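PDB 3KTO: response regulator receiver protein from Pseudoalteromonas atlantica T6c, which probably serves as a CheY-like receiver module of a response regulator in bacterial signal transduction and transcription control. Local coordinates for residues K64-K76 and P93-D105. Residues are numbered along the deposited sequence; the frame is centred on the assembly and turned at random.
Sequences KDSGIELLETLVK and PTAVRAMRASAAD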
ATOM      1  N   LYS A  64       6.326  -3.543 -11.824  1.00 17.45           N
ATOM      2  CA  LYS A  64       5.342  -2.918 -12.688  1.00 16.63           C
ATOM      3  C   LYS A  64       4.910  -3.777 -13.855  1.00 16.32           C
ATOM      4  O   LYS A  64       5.736  -4.312 -14.578  1.00 16.81           O
ATOM      5  CB  LYS A  64       5.859  -1.575 -13.209  1.00 19.01           C
ATOM      6  CG  LYS A  64       4.767  -0.729 -13.851  1.00 19.04           C
ATOM      7  CD  LYS A  64       5.318   0.613 -14.298  1.00 21.45           C
ATOM      8  CE  LYS A  64       4.205   1.548 -14.742  1.00 24.60           C
ATOM      9  NZ  LYS A  64       4.758   2.827 -15.275  1.00 26.59           N
ATOM     10  N   ASP A  65       3.596  -3.908 -14.011  1.00 15.27           N
ATOM     11  CA  ASP A  65       3.006  -4.666 -15.100  1.00 15.99           C
ATOM     12  C   ASP A  65       3.313  -6.166 -15.143  1.00 15.43           C
ATOM     13  O   ASP A  65       2.917  -6.820 -16.095  1.00 14.57           O
ATOM     14  CB  ASP A  65       3.418  -4.056 -16.447  1.00 14.25           C
ATOM     15  CG  ASP A  65       2.791  -2.688 -16.698  1.00 18.29           C
ATOM     16  OD1 ASP A  65       1.914  -2.266 -15.912  1.00 16.87           O
ATOM     17  OD2 ASP A  65       3.181  -2.044 -17.696  1.00 18.14           O
ATOM     18  N   SER A  66       3.986  -6.716 -14.134  1.00 16.05           N
ATOM     19  CA  SER A  66       4.310  -8.150 -14.173  1.00 14.44           C
ATOM     20  C   SER A  66       3.070  -9.049 -14.229  1.00 15.74           C
ATOM     21  O   SER A  66       3.106 -10.123 -14.825  1.00 16.06           O
ATOM     22  CB  SER A  66       5.213  -8.544 -12.996  1.00 13.63           C
ATOM     23  OG  SER A  66       4.624  -8.309 -11.736  1.00 17.38           O
ATOM     24  N   GLY A  67       1.968  -8.603 -13.636  1.00 14.31           N
ATOM     25  CA  GLY A  67       0.749  -9.388 -13.678  1.00 12.94           C
ATOM     26  C   GLY A  67       0.187  -9.408 -15.093  1.00 14.62           C
ATOM     27  O   GLY A  67      -0.303 -10.438 -15.561  1.00 14.83           O
ATOM     28  N   ILE A  68       0.263  -8.269 -15.779  1.00 13.04           N
ATOM     29  CA  ILE A  68      -0.230  -8.162 -17.148  1.00 13.40           C
ATOM     30  C   ILE A  68       0.657  -9.014 -18.055  1.00 13.86           C
ATOM     31  O   ILE A  68       0.176  -9.656 -18.982  1.00 19.65           O
ATOM     32  CB  ILE A  68      -0.228  -6.688 -17.613  1.00 15.65           C
ATOM     33  CG1 ILE A  68      -1.200  -5.889 -16.741  1.00 16.02           C
ATOM     34  CG2 ILE A  68      -0.646  -6.588 -19.074  1.00 16.53           C
ATOM     35  CD1 ILE A  68      -1.063  -4.376 -16.883  1.00 16.39           C
ATOM     36  N   GLU A  69       1.953  -9.024 -17.776  1.00 16.77           N
ATOM     37  CA  GLU A  69       2.886  -9.834 -18.561  1.00 17.96           C
ATOM     38  C   GLU A  69       2.451 -11.305 -18.416  1.00 18.92           C
ATOM     39  O   GLU A  69       2.441 -12.071 -19.382  1.00 19.21           O
ATOM     40  CB  GLU A  69       4.305  -9.622 -18.033  1.00 22.14           C
ATOM     41  CG  GLU A  69       5.388 -10.334 -18.806  1.00 30.59           C
ATOM     42  CD  GLU A  69       6.767 -10.037 -18.253  1.00 34.94           C
ATOM     43  OE1 GLU A  69       6.979 -10.261 -17.047  1.00 37.78           O
ATOM     44  OE2 GLU A  69       7.639  -9.577 -19.020  1.00 38.84           O
ATOM     45  N   LEU A  70       2.079 -11.693 -17.201  1.00 18.72           N
ATOM     46  CA  LEU A  70       1.614 -13.054 -16.963  1.00 17.94           C
ATOM     47  C   LEU A  70       0.417 -13.327 -17.869  1.00 18.84           C
ATOM     48  O   LEU A  70       0.352 -14.362 -18.525  1.00 19.10           O
ATOM     49  CB  LEU A  70       1.207 -13.243 -15.499  1.00 15.04           C
ATOM     50  CG  LEU A  70       0.508 -14.560 -15.150  1.00 15.34           C
ATOM     51  CD1 LEU A  70       1.389 -15.756 -15.513  1.00 17.01           C
ATOM     52  CD2 LEU A  70       0.197 -14.561 -13.663  1.00 16.18           C
ATOM     53  N   LEU A  71      -0.531 -12.394 -17.907  1.00 17.87           N
ATOM     54  CA  LEU A  71      -1.710 -12.558 -18.757  1.00 18.18           C
ATOM     55  C   LEU A  71      -1.287 -12.704 -20.221  1.00 18.38           C
ATOM     56  O   LEU A  71      -1.774 -13.579 -20.927  1.00 18.21           O
ATOM     57  CB  LEU A  71      -2.661 -11.352 -18.618  1.00 18.13           C
ATOM     58  CG  LEU A  71      -3.858 -11.306 -19.576  1.00 17.31           C
ATOM     59  CD1 LEU A  71      -4.635 -12.623 -19.535  1.00 17.72           C
ATOM     60  CD2 LEU A  71      -4.768 -10.139 -19.173  1.00 18.36           C
ATOM     61  N   GLU A  72      -0.389 -11.835 -20.671  1.00 18.31           N
ATOM     62  CA  GLU A  72       0.086 -11.882 -22.051  1.00 20.17           C
ATOM     63  C   GLU A  72       0.728 -13.239 -22.366  1.00 20.64           C
ATOM     64  O   GLU A  72       0.508 -13.806 -23.433  1.00 21.62           O
ATOM     65  CB  GLU A  72       1.086 -10.751 -22.299  1.00 20.89           C
ATOM     66  CG  GLU A  72       0.485  -9.362 -22.074  1.00 21.90           C
ATOM     67  CD  GLU A  72       1.502  -8.235 -22.173  1.00 22.08           C
ATOM     68  OE1 GLU A  72       2.707  -8.485 -21.985  1.00 22.34           O
ATOM     69  OE2 GLU A  72       1.086  -7.084 -22.414  1.00 23.36           O
ATOM     70  N   THR A  73       1.514 -13.756 -21.429  1.00 21.46           N
ATOM     71  CA  THR A  73       2.172 -15.039 -21.619  1.00 23.11           C
ATOM     72  C   THR A  73       1.163 -16.170 -21.784  1.00 25.30           C
ATOM     73  O   THR A  73       1.283 -16.991 -22.694  1.00 26.14           O
ATOM     74  CB  THR A  73       3.088 -15.372 -20.434  1.00 24.97           C
ATOM     75  OG1 THR A  73       4.193 -14.456 -20.422  1.00 25.85           O
ATOM     76  CG2 THR A  73       3.605 -16.813 -20.542  1.00 26.96           C
ATOM     77  N   LEU A  74       0.175 -16.212 -20.895  1.00 24.68           N
ATOM     78  CA  LEU A  74      -0.853 -17.240 -20.940  1.00 25.47           C
ATOM     79  C   LEU A  74      -1.655 -17.162 -22.233  1.00 27.51           C
ATOM     80  O   LEU A  74      -1.998 -18.190 -22.819  1.00 28.12           O
ATOM     81  CB  LEU A  74      -1.796 -17.098 -19.751  1.00 25.12           C
ATOM     82  CG  LEU A  74      -1.200 -17.312 -18.361  1.00 23.60           C
ATOM     83  CD1 LEU A  74      -2.252 -16.978 -17.325  1.00 24.78           C
ATOM     84  CD2 LEU A  74      -0.724 -18.756 -18.203  1.00 27.14           C
ATOM     85  N   VAL A  75      -1.957 -15.944 -22.673  1.00 27.00           N
ATOM     86  CA  VAL A  75      -2.714 -15.758 -23.905  1.00 28.81           C
ATOM     87  C   VAL A  75      -1.872 -16.231 -25.084  1.00 30.31           C
ATOM     88  O   VAL A  75      -2.384 -16.789 -26.050  1.00 30.13           O
ATOM     89  CB  VAL A  75      -3.100 -14.273 -24.111  1.00 29.61           C
ATOM     90  CG1 VAL A  75      -3.681 -14.073 -25.512  1.00 29.90           C
ATOM     91  CG2 VAL A  75      -4.112 -13.851 -23.057  1.00 28.93           C
ATOM     92  N   LYS A  76      -0.570 -16.007 -24.993  1.00 33.35           N
ATOM     93  CA  LYS A  76       0.338 -16.425 -26.042  1.00 37.69           C
ATOM     94  C   LYS A  76       0.373 -17.956 -26.103  1.00 39.18           C
ATOM     95  O   LYS A  76       0.527 -18.535 -27.177  1.00 38.29           O
ATOM     96  CB  LYS A  76       1.735 -15.879 -25.763  1.00 39.70           C
ATOM     97  CG  LYS A  76       2.634 -15.859 -26.968  1.00 45.08           C
ATOM     98  CD  LYS A  76       4.009 -15.329 -26.613  1.00 47.63           C
ATOM     99  CE  LYS A  76       4.825 -15.082 -27.870  1.00 50.17           C
ATOM    100  NZ  LYS A  76       4.897 -16.294 -28.738  1.00 50.15           N
ATOM    101  N   PRO A  93      -1.063   3.992 -19.389  1.00 18.78           N
ATOM    102  CA  PRO A  93      -0.465   2.934 -20.218  1.00 17.63           C
ATOM    103  C   PRO A  93      -0.678   1.518 -19.671  1.00 17.17           C
ATOM    104  O   PRO A  93      -0.887   0.580 -20.432  1.00 16.64           O
ATOM    105  CB  PRO A  93       1.007   3.333 -20.279  1.00 18.72           C
ATOM    106  CG  PRO A  93       0.927   4.836 -20.276  1.00 20.72           C
ATOM    107  CD  PRO A  93      -0.099   5.085 -19.174  1.00 18.21           C
ATOM    108  N   THR A  94      -0.629   1.366 -18.355  1.00 17.31           N
ATOM    109  CA  THR A  94      -0.845   0.052 -17.747  1.00 15.21           C
ATOM    110  C   THR A  94      -2.273  -0.457 -18.038  1.00 15.81           C
ATOM    111  O   THR A  94      -2.473  -1.622 -18.408  1.00 16.58           O
ATOM    112  CB  THR A  94      -0.583   0.116 -16.229  1.00 14.19           C
ATOM    113  OG1 THR A  94       0.830   0.227 -16.006  1.00 15.68           O
ATOM    114  CG2 THR A  94      -1.132  -1.128 -15.520  1.00 12.59           C
ATOM    115  N   ALA A  95      -3.255   0.423 -17.889  1.00 15.63           N
ATOM    116  CA  ALA A  95      -4.654   0.068 -18.157  1.00 14.73           C
ATOM    117  C   ALA A  95      -4.812  -0.345 -19.615  1.00 14.52           C
ATOM    118  O   ALA A  95      -5.443  -1.355 -19.921  1.00 15.04           O
ATOM    119  CB  ALA A  95      -5.575   1.258 -17.851  1.00 13.16           C
ATOM    120  N   VAL A  96      -4.230   0.440 -20.516  1.00 15.20           N
ATOM    121  CA  VAL A  96      -4.306   0.150 -21.940  1.00 12.60           C
ATOM    122  C   VAL A  96      -3.623  -1.179 -22.268  1.00 15.40           C
ATOM    123  O   VAL A  96      -4.143  -1.978 -23.040  1.00 17.36           O
ATOM    124  CB  VAL A  96      -3.659   1.294 -22.776  1.00 15.02           C
ATOM    125  CG1 VAL A  96      -3.579   0.902 -24.249  1.00 15.64           C
ATOM    126  CG2 VAL A  96      -4.477   2.577 -22.618  1.00 13.63           C
ATOM    127  N   ARG A  97      -2.455  -1.413 -21.689  1.00 14.92           N
ATOM    128  CA  ARG A  97      -1.748  -2.665 -21.934  1.00 16.39           C
ATOM    129  C   ARG A  97      -2.614  -3.844 -21.474  1.00 15.66           C
ATOM    130  O   ARG A  97      -2.660  -4.891 -22.119  1.00 17.02           O
ATOM    131  CB  ARG A  97      -0.418  -2.661 -21.187  1.00 16.60           C
ATOM    132  CG  ARG A  97       0.365  -3.934 -21.353  1.00 19.62           C
ATOM    133  CD  ARG A  97       1.693  -3.861 -20.617  1.00 19.21           C
ATOM    134  NE  ARG A  97       2.478  -5.067 -20.855  1.00 19.38           N
ATOM    135  CZ  ARG A  97       3.723  -5.236 -20.433  1.00 17.45           C
ATOM    136  NH1 ARG A  97       4.333  -4.278 -19.748  1.00 16.28           N
ATOM    137  NH2 ARG A  97       4.354  -6.368 -20.698  1.00 21.65           N
ATOM    138  N   ALA A  98      -3.305  -3.657 -20.354  1.00 15.03           N
ATOM    139  CA  ALA A  98      -4.178  -4.679 -19.800  1.00 14.49           C
ATOM    140  C   ALA A  98      -5.300  -5.007 -20.771  1.00 15.80           C
ATOM    141  O   ALA A  98      -5.576  -6.182 -21.035  1.00 17.65           O
ATOM    142  CB  ALA A  98      -4.758  -4.205 -18.484  1.00 16.10           C
HETATM  143  N   MSE A  99      -5.945  -3.975 -21.308  1.00 13.91           N
HETATM  144  CA  MSE A  99      -7.036  -4.198 -22.247  1.00 16.08           C
HETATM  145  C   MSE A  99      -6.539  -4.872 -23.533  1.00 17.51           C
HETATM  146  O   MSE A  99      -7.209  -5.748 -24.069  1.00 18.59           O
HETATM  147  CB  MSE A  99      -7.774  -2.882 -22.558  1.00 18.35           C
HETATM  148  CG  MSE A  99      -8.450  -2.220 -21.324  1.00 20.80           C
HETATM  149 SE   MSE A  99      -9.400  -3.426 -20.116  1.00 31.20          SE
HETATM  150  CE  MSE A  99      -7.925  -3.939 -19.062  1.00 34.29           C
ATOM    151  N   ARG A 100      -5.362  -4.486 -24.018  1.00 16.47           N
ATOM    152  CA  ARG A 100      -4.828  -5.125 -25.221  1.00 18.33           C
ATOM    153  C   ARG A 100      -4.429  -6.570 -24.930  1.00 19.33           C
ATOM    154  O   ARG A 100      -4.308  -7.383 -25.841  1.00 20.31           O
ATOM    155  CB  ARG A 100      -3.608  -4.362 -25.741  1.00 18.91           C
ATOM    156  CG  ARG A 100      -3.972  -3.108 -26.507  1.00 22.19           C
ATOM    157  CD  ARG A 100      -2.751  -2.293 -26.870  1.00 24.45           C
ATOM    158  NE  ARG A 100      -3.096  -1.195 -27.763  1.00 23.52           N
ATOM    159  CZ  ARG A 100      -2.390  -0.077 -27.862  1.00 27.04           C
ATOM    160  NH1 ARG A 100      -1.304   0.086 -27.116  1.00 26.63           N
ATOM    161  NH2 ARG A 100      -2.764   0.879 -28.702  1.00 27.15           N
ATOM    162  N   ALA A 101      -4.214  -6.883 -23.658  1.00 19.68           N
ATOM    163  CA  ALA A 101      -3.823  -8.233 -23.270  1.00 21.97           C
ATOM    164  C   ALA A 101      -5.064  -9.105 -23.092  1.00 21.76           C
ATOM    165  O   ALA A 101      -4.980 -10.220 -22.576  1.00 23.49           O
ATOM    166  CB  ALA A 101      -3.009  -8.192 -21.981  1.00 21.54           C
ATOM    167  N   SER A 102      -6.208  -8.565 -23.511  1.00 21.37           N
ATOM    168  CA  SER A 102      -7.505  -9.234 -23.459  1.00 20.96           C
ATOM    169  C   SER A 102      -8.221  -9.269 -22.112  1.00 20.54           C
ATOM    170  O   SER A 102      -9.183 -10.012 -21.948  1.00 20.24           O
ATOM    171  CB  SER A 102      -7.397 -10.666 -23.985  1.00 24.39           C
ATOM    172  OG  SER A 102      -6.918 -11.540 -22.975  1.00 29.46           O
ATOM    173  N   ALA A 103      -7.769  -8.480 -21.149  1.00 18.34           N
ATOM    174  CA  ALA A 103      -8.427  -8.463 -19.844  1.00 17.45           C
ATOM    175  C   ALA A 103      -9.914  -8.159 -20.018  1.00 19.51           C
ATOM    176  O   ALA A 103     -10.281  -7.319 -20.833  1.00 19.15           O
ATOM    177  CB  ALA A 103      -7.782  -7.406 -18.950  1.00 15.83           C
ATOM    178  N   ALA A 104     -10.765  -8.852 -19.266  1.00 19.53           N
ATOM    179  CA  ALA A 104     -12.211  -8.621 -19.348  1.00 21.03           C
ATOM    180  C   ALA A 104     -12.564  -7.297 -18.670  1.00 21.61           C
ATOM    181  O   ALA A 104     -13.526  -6.638 -19.042  1.00 23.61           O
ATOM    182  CB  ALA A 104     -12.977  -9.772 -18.686  1.00 23.20           C
ATOM    183  N   ASP A 105     -11.778  -6.917 -17.667  1.00 20.39           N
ATOM    184  CA  ASP A 105     -11.990  -5.656 -16.956  1.00 20.38           C
ATOM    185  C   ASP A 105     -10.714  -5.303 -16.195  1.00 18.98           C
ATOM    186  O   ASP A 105      -9.861  -6.159 -15.957  1.00 17.17           O
ATOM    187  CB  ASP A 105     -13.184  -5.771 -15.985  1.00 20.60           C
ATOM    188  CG  ASP A 105     -13.735  -4.402 -15.549  1.00 24.73           C
ATOM    189  OD1 ASP A 105     -13.422  -3.388 -16.202  1.00 24.58           O
ATOM    190  OD2 ASP A 105     -14.494  -4.344 -14.555  1.00 24.77           O
TER
HETATM  191  O   HOH W   1       2.913   2.094 -17.588  1.00 25.61           O
HETATM  192  O   HOH W   2      -0.892  -5.834 -23.728  1.00 18.98           O
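Arg97 bridges to two acidic side chains of 64-76, Glu72 within the helix and Asp65 at its N-cap position, and the grips differ. Glu72 is held side-on: Arg97 NE reaches Glu72 OE2 at 2.9 Å and Arg97 NH2 reaches Glu72 OE1 at 3.0 Å, both nearly straight and in the guanidinium plane, although the carboxylate is turned 36° from that plane. Asp65 is held more loosely, its OD2 taking a bent bond (141°) from Arg97 NH1 at 3.2 Å on the anti side, the flat groups almost perpendicular. Arg97 spans the gap because its CG lies anti to the backbone N and the chain runs extended to NE. A water donating to both Glu72 OE2 and the Arg97 carbonyl oxygen gives the glutamate a further tie.

Below this network, Ile68 lays CG2 against Arg97 CG (3.6 Å) and turns CD1 to Thr94 CG2 and Ala98 CB. In the doubly wound CheY-like fold, these near-parallel helices lie side by side on one face of the five-stranded parallel sheet, the axes of 66-76 and 93-100 crossing at 17°. Small residues allow close approach at the far end, where Ala101 CB sits against Glu72 CG and lies 3.8 Å from Leu71 CD2, and Leu71 continues down to Thr83 and Val85 of strand 83-87. There a Schellman motif with Ser102 at positive phi ends helix 92-100, bringing Ser102 OG to 3.6 Å from Val75 CG2. At the opposite end, Thr94 OG1 lies 2.7 Å from Asp65 OD1, while Asp91 receives both Thr94 N and the ammonium of Lys64.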